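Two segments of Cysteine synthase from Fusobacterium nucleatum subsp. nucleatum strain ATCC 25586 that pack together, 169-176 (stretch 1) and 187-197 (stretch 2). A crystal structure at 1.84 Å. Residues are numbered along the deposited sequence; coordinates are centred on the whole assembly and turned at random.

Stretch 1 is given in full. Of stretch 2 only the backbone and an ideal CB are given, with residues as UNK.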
ATOM      1  N   ASN A 169      20.183  12.548   9.410  1.00 25.53           N
ATOM      2  CA  ASN A 169      21.247  12.853  10.380  1.00 28.18           C
ATOM      3  C   ASN A 169      21.282  14.341  10.721  1.00 28.75           C
ATOM      4  O   ASN A 169      22.323  15.009  10.643  1.00 27.13           O
ATOM      5  CB  ASN A 169      22.596  12.357   9.843  1.00 31.72           C
ATOM      6  CG  ASN A 169      23.683  12.360  10.893  1.00 34.15           C
ATOM      7  OD1 ASN A 169      23.415  12.219  12.082  1.00 38.77           O
ATOM      8  ND2 ASN A 169      24.933  12.514  10.451  1.00 38.77           N
ATOM      9  N   ASN A 170      20.112  14.852  11.088  1.00 28.26           N
ATOM     10  CA  ASN A 170      19.913  16.251  11.451  1.00 29.66           C
ATOM     11  C   ASN A 170      20.298  17.280  10.413  1.00 29.79           C
ATOM     12  O   ASN A 170      20.492  18.441  10.760  1.00 33.87           O
ATOM     13  CB  ASN A 170      20.626  16.560  12.768  1.00 31.68           C
ATOM     14  CG  ASN A 170      20.118  15.718  13.891  1.00 33.03           C
ATOM     15  OD1 ASN A 170      18.918  15.497  14.012  1.00 34.60           O
ATOM     16  ND2 ASN A 170      21.028  15.212  14.709  1.00 35.31           N
ATOM     17  N   LYS A 171      20.364  16.876   9.149  1.00 27.57           N
ATOM     18  CA  LYS A 171      20.658  17.797   8.060  1.00 28.61           C
ATOM     19  C   LYS A 171      19.420  18.002   7.204  1.00 25.81           C
ATOM     20  O   LYS A 171      19.208  17.325   6.193  1.00 27.60           O
ATOM     21  CB  LYS A 171      21.830  17.285   7.227  1.00 32.70           C
ATOM     22  CG  LYS A 171      23.140  17.227   8.005  1.00 35.84           C
ATOM     23  CD  LYS A 171      23.723  18.609   8.322  1.00 39.53           C
ATOM     24  CE  LYS A 171      24.652  19.150   7.224  1.00 43.15           C
ATOM     25  NZ  LYS A 171      23.994  19.639   5.966  1.00 43.42           N
ATOM     26  N   VAL A 172      18.603  18.957   7.627  1.00 23.09           N
ATOM     27  CA  VAL A 172      17.382  19.303   6.921  1.00 21.76           C
ATOM     28  C   VAL A 172      17.258  20.809   6.846  1.00 20.63           C
ATOM     29  O   VAL A 172      17.264  21.494   7.886  1.00 21.90           O
ATOM     30  CB  VAL A 172      16.146  18.721   7.634  1.00 20.56           C
ATOM     31  CG1 VAL A 172      14.918  18.795   6.716  1.00 20.24           C
ATOM     32  CG2 VAL A 172      16.415  17.293   8.058  1.00 21.68           C
ATOM     33  N   ASP A 173      17.163  21.322   5.625  1.00 18.67           N
ATOM     34  CA  ASP A 173      17.056  22.764   5.363  1.00 19.16           C
ATOM     35  C   ASP A 173      15.645  23.263   5.167  1.00 18.21           C
ATOM     36  O   ASP A 173      15.322  24.380   5.579  1.00 17.74           O
ATOM     37  CB  ASP A 173      17.875  23.110   4.126  1.00 20.01           C
ATOM     38  CG  ASP A 173      19.331  22.800   4.323  1.00 21.20           C
ATOM     39  OD1 ASP A 173      19.905  23.322   5.298  1.00 21.49           O
ATOM     40  OD2 ASP A 173      19.880  22.001   3.535  1.00 23.70           O
ATOM     41  N   VAL A 174      14.794  22.438   4.552  1.00 16.67           N
ATOM     42  CA  VAL A 174      13.439  22.860   4.229  1.00 16.90           C
ATOM     43  C   VAL A 174      12.452  21.661   4.417  1.00 15.85           C
ATOM     44  O   VAL A 174      12.798  20.544   4.138  1.00 15.88           O
ATOM     45  CB  VAL A 174      13.361  23.365   2.778  1.00 16.62           C
ATOM     46  CG1 VAL A 174      11.949  23.842   2.464  1.00 17.40           C
ATOM     47  CG2 VAL A 174      14.372  24.507   2.517  1.00 17.03           C
ATOM     48  N   PHE A 175      11.264  21.931   4.939  1.00 16.00           N
ATOM     49  CA  PHE A 175      10.210  20.925   5.087  1.00 15.33           C
ATOM     50  C   PHE A 175       8.968  21.538   4.466  1.00 15.15           C
ATOM     51  O   PHE A 175       8.627  22.683   4.774  1.00 14.78           O
ATOM     52  CB  PHE A 175       9.990  20.610   6.577  1.00 16.03           C
ATOM     53  CG  PHE A 175       8.761  19.779   6.861  1.00 15.38           C
ATOM     54  CD1 PHE A 175       8.697  18.461   6.433  1.00 16.11           C
ATOM     55  CD2 PHE A 175       7.686  20.311   7.574  1.00 15.49           C
ATOM     56  CE1 PHE A 175       7.571  17.679   6.680  1.00 15.23           C
ATOM     57  CE2 PHE A 175       6.565  19.534   7.839  1.00 15.16           C
ATOM     58  CZ  PHE A 175       6.508  18.219   7.377  1.00 15.37           C
ATOM     59  N   ILE A 176       8.305  20.803   3.565  1.00 14.38           N
ATOM     60  CA  ILE A 176       7.144  21.309   2.855  1.00 13.58           C
ATOM     61  C   ILE A 176       6.069  20.249   3.014  1.00 13.97           C
ATOM     62  O   ILE A 176       6.337  19.071   2.755  1.00 13.01           O
ATOM     63  CB  ILE A 176       7.444  21.620   1.365  1.00 14.34           C
ATOM     64  CG1 ILE A 176       8.418  22.815   1.286  1.00 14.11           C
ATOM     65  CG2 ILE A 176       6.148  21.930   0.611  1.00 13.23           C
ATOM     66  CD1 ILE A 176       9.037  23.088  -0.058  1.00 14.30           C
ATOM     67  N   UNK A 187       2.704  19.889  13.618  1.00 14.35           N
ATOM     68  CA  UNK A 187       3.404  19.056  14.568  1.00 14.23           C
ATOM     69  C   UNK A 187       4.821  18.735  14.126  1.00 15.07           C
ATOM     70  O   UNK A 187       5.766  18.783  14.921  1.00 14.74           O
ATOM     71  CB  UNK A 187       2.624  17.760  14.795  1.00 14.23           C
ATOM     72  N   UNK A 188       4.996  18.422  12.841  1.00 14.92           N
ATOM     73  CA  UNK A 188       6.315  18.106  12.343  1.00 14.83           C
ATOM     74  C   UNK A 188       7.203  19.357  12.364  1.00 15.75           C
ATOM     75  O   UNK A 188       8.349  19.279  12.818  1.00 15.14           O
ATOM     76  CB  UNK A 188       6.225  17.526  10.930  1.00 14.83           C
ATOM     77  N   UNK A 189       6.663  20.502  11.920  1.00 15.81           N
ATOM     78  CA  UNK A 189       7.440  21.740  11.824  1.00 17.06           C
ATOM     79  C   UNK A 189       7.873  22.228  13.187  1.00 18.42           C
ATOM     80  O   UNK A 189       8.981  22.767  13.303  1.00 19.33           O
ATOM     81  CB  UNK A 189       6.630  22.829  11.118  1.00 17.06           C
ATOM     82  N   UNK A 190       7.017  22.052  14.205  1.00 18.25           N
ATOM     83  CA  UNK A 190       7.337  22.473  15.575  1.00 19.28           C
ATOM     84  C   UNK A 190       8.562  21.739  16.088  1.00 19.49           C
ATOM     85  O   UNK A 190       9.509  22.361  16.598  1.00 17.98           O
ATOM     86  CB  UNK A 190       6.150  22.228  16.509  1.00 19.28           C
ATOM     87  N   UNK A 191       8.591  20.419  15.895  1.00 19.17           N
ATOM     88  CA  UNK A 191       9.726  19.635  16.350  1.00 18.94           C
ATOM     89  C   UNK A 191      10.986  19.985  15.594  1.00 19.61           C
ATOM     90  O   UNK A 191      12.057  20.173  16.198  1.00 20.35           O
ATOM     91  CB  UNK A 191       9.432  18.140  16.208  1.00 18.94           C
ATOM     92  N   UNK A 192      10.875  20.084  14.281  1.00 18.63           N
ATOM     93  CA  UNK A 192      12.030  20.361  13.455  1.00 17.50           C
ATOM     94  C   UNK A 192      12.672  21.722  13.812  1.00 20.08           C
ATOM     95  O   UNK A 192      13.899  21.827  13.879  1.00 19.49           O
ATOM     96  CB  UNK A 192      11.626  20.332  11.980  1.00 17.50           C
ATOM     97  N   UNK A 193      11.838  22.736  14.039  1.00 20.49           N
ATOM     98  CA  UNK A 193      12.314  24.071  14.377  1.00 22.13           C
ATOM     99  C   UNK A 193      12.886  24.135  15.798  1.00 23.58           C
ATOM    100  O   UNK A 193      13.761  24.971  16.074  1.00 25.42           O
ATOM    101  CB  UNK A 193      11.176  25.082  14.227  1.00 22.13           C
ATOM    102  N   UNK A 194      12.430  23.258  16.685  1.00 23.77           N
ATOM    103  CA  UNK A 194      13.064  23.145  18.009  1.00 25.99           C
ATOM    104  C   UNK A 194      14.492  22.613  17.918  1.00 27.13           C
ATOM    105  O   UNK A 194      15.373  23.109  18.617  1.00 27.81           O
ATOM    106  CB  UNK A 194      12.234  22.232  18.914  1.00 25.99           C
ATOM    107  N   UNK A 195      14.723  21.633  17.044  1.00 25.80           N
ATOM    108  CA  UNK A 195      16.039  20.997  16.906  1.00 27.60           C
ATOM    109  C   UNK A 195      16.942  21.697  15.893  1.00 27.78           C
ATOM    110  O   UNK A 195      18.161  21.631  16.018  1.00 28.40           O
ATOM    111  CB  UNK A 195      15.864  19.533  16.498  1.00 27.60           C
ATOM    112  N   UNK A 196      16.348  22.337  14.884  1.00 25.36           N
ATOM    113  CA  UNK A 196      17.060  23.018  13.818  1.00 25.34           C
ATOM    114  C   UNK A 196      16.470  24.423  13.651  1.00 29.54           C
ATOM    115  O   UNK A 196      15.526  24.626  12.889  1.00 28.40           O
ATOM    116  CB  UNK A 196      16.979  22.225  12.512  1.00 25.34           C
ATOM    117  N   UNK A 197      17.036  25.422  14.351  1.00 32.50           N
ATOM    118  CA  UNK A 197      16.422  26.758  14.324  1.00 32.39           C
ATOM    119  C   UNK A 197      16.506  27.515  12.988  1.00 31.53           C
ATOM    120  O   UNK A 197      15.754  28.475  12.800  1.00 32.25           O
ATOM    121  CB  UNK A 197      17.079  27.617  15.406  1.00 32.39           C
TER

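Stretch 2 is helical from 187 to 195 and runs nearly antiparallel, at 173°, to strand 174-176, the two axes 9.7 Å apart at their closest. What it faces is mostly apolar: the Phe175 ring, then Val172, then the backbone of Asn170.

At position 187 CA-to-CB points away and nothing of stretch 1 lies within 5.5 Å of the ideal CB, so many helix-compatible residues would do. The deposited residue is Gly187, at ordinary helical angles.

Position 188 points toward stretch 1, its ideal CB 3.6 Å from Phe175 CZ. So close to a ring, a short or beta-branched side chain such as Ala, Ser, Thr or Val is plausible. Thr188 is found: its CG2 sits over one face of the Phe175 ring, 3.9 Å from the centroid, a CH-pi contact, while OG1 is hydrogen-bonded elsewhere in the structure.

Position 189 points sideways, its ideal CB 4.5 Å from Phe175 CD2, so a small apolar residue can touch the ring without reaching far. Ala189 touches the ring with both its methyl, CB lying 4.5 Å from Phe175 CD2, and its backbone, N lying 4.2 Å from Phe175 CE2.

Positions 190 and 191 are out of reach, and stretch 1 sets no demand; long polar residues are as suitable as any. They are Lys190, fully extended, and Lys191, whose chi2 to chi4 are all p.

Position 192 again points toward stretch 1, one turn after 188, but its ideal CB has no neighbour within 5.5 Å. A longer apolar chain, Leu, Ile or Met, could bridge the gap. Leu192 does so: with chi1 m and chi2 t, CD1 comes 3.7 Å from Phe175 CB.

Positions 193 and 194 are out of reach and leave the choice open; they hold Lys193 and Glu194. At 195 CA-to-CB points toward stretch 1, yet nothing of stretch 1 lies within 5.5 Å of the ideal CB, so a long flexible chain could turn aside. Lys195 does, its end leading away.

Position 196 is the first to leave helical phi/psi, at -131/92, and points toward stretch 1. Its ideal CB lies 4.7 Å from Val172 O and 5.5 Å from Asn170 O. The carbonyls could accept from a donor, but the Val172 side chain also favours a sizeable apolar residue, Leu, Ile or Met. Leu196 is deposited. Its CD1 packs 3.9 Å from Val172 CB, and its CD2 lies 3.4 Å from Asn170 O, a contact without a hydrogen bond. Its own backbone N still bonds to Leu192 O, at 2.7 Å.

Position 197 is out of reach. Its phi of -69° permits proline, and Pro197 follows the helix there.

Stretch 2 (187-197) GTAKKLKEKLP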
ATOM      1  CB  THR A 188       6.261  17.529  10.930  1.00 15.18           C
ATOM      2  OG1 THR A 188       5.273  16.479  10.889  1.00 14.68           O
ATOM      3  CG2 THR A 188       7.640  16.982  10.514  1.00 14.98           C
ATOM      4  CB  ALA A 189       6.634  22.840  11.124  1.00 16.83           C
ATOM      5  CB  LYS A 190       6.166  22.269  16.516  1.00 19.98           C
ATOM      6  CG  LYS A 190       6.389  22.766  17.957  1.00 21.81           C
ATOM      7  CD  LYS A 190       5.100  22.681  18.760  1.00 24.68           C
ATOM      8  CE  LYS A 190       5.295  23.100  20.212  1.00 28.06           C
ATOM      9  NZ  LYS A 190       4.156  22.724  21.094  1.00 29.95           N
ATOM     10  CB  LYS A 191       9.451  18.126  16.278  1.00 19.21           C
ATOM     11  CG  LYS A 191      10.669  17.236  16.543  1.00 19.39           C
ATOM     12  CD  LYS A 191      11.319  17.423  17.908  1.00 19.95           C
ATOM     13  CE  LYS A 191      10.440  16.969  19.059  1.00 19.32           C
ATOM     14  NZ  LYS A 191      10.129  15.518  19.082  1.00 17.76           N
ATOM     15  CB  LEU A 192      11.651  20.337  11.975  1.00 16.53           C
ATOM     16  CG  LEU A 192      11.264  18.975  11.363  1.00 15.19           C
ATOM     17  CD1 LEU A 192      10.909  19.143   9.879  1.00 13.95           C
ATOM     18  CD2 LEU A 192      12.345  17.933  11.586  1.00 14.86           C
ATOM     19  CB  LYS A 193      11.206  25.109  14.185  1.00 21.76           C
ATOM     20  CG  LYS A 193      11.129  25.582  12.754  1.00 21.65           C
ATOM     21  CD  LYS A 193      10.099  26.674  12.496  1.00 22.44           C
ATOM     22  CE  LYS A 193      10.387  27.303  11.143  1.00 21.26           C
ATOM     23  NZ  LYS A 193       9.371  28.249  10.594  1.00 21.34           N
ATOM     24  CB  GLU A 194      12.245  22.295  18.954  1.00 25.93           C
ATOM     25  CG  GLU A 194      11.047  23.034  19.499  1.00 27.97           C
ATOM     26  CD  GLU A 194      10.084  22.148  20.248  1.00 27.65           C
ATOM     27  OE1 GLU A 194      10.338  20.937  20.416  1.00 29.42           O
ATOM     28  OE2 GLU A 194       9.058  22.686  20.704  1.00 30.04           O
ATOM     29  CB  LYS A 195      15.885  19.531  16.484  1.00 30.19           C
ATOM     30  CG  LYS A 195      15.076  18.662  17.430  1.00 32.01           C
ATOM     31  CD  LYS A 195      15.693  18.570  18.818  1.00 34.07           C
ATOM     32  CE  LYS A 195      15.322  17.271  19.520  1.00 36.96           C
ATOM     33  NZ  LYS A 195      15.952  17.181  20.874  1.00 38.61           N
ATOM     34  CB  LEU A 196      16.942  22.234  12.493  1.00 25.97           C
ATOM     35  CG  LEU A 196      17.347  20.760  12.518  1.00 25.65           C
ATOM     36  CD1 LEU A 196      16.967  20.075  11.207  1.00 25.45           C
ATOM     37  CD2 LEU A 196      18.837  20.612  12.781  1.00 26.17           C
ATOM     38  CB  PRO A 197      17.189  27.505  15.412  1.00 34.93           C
ATOM     39  CG  PRO A 197      18.544  26.867  15.410  1.00 35.61           C
ATOM     40  CD  PRO A 197      18.274  25.396  15.158  1.00 33.89           C
TER
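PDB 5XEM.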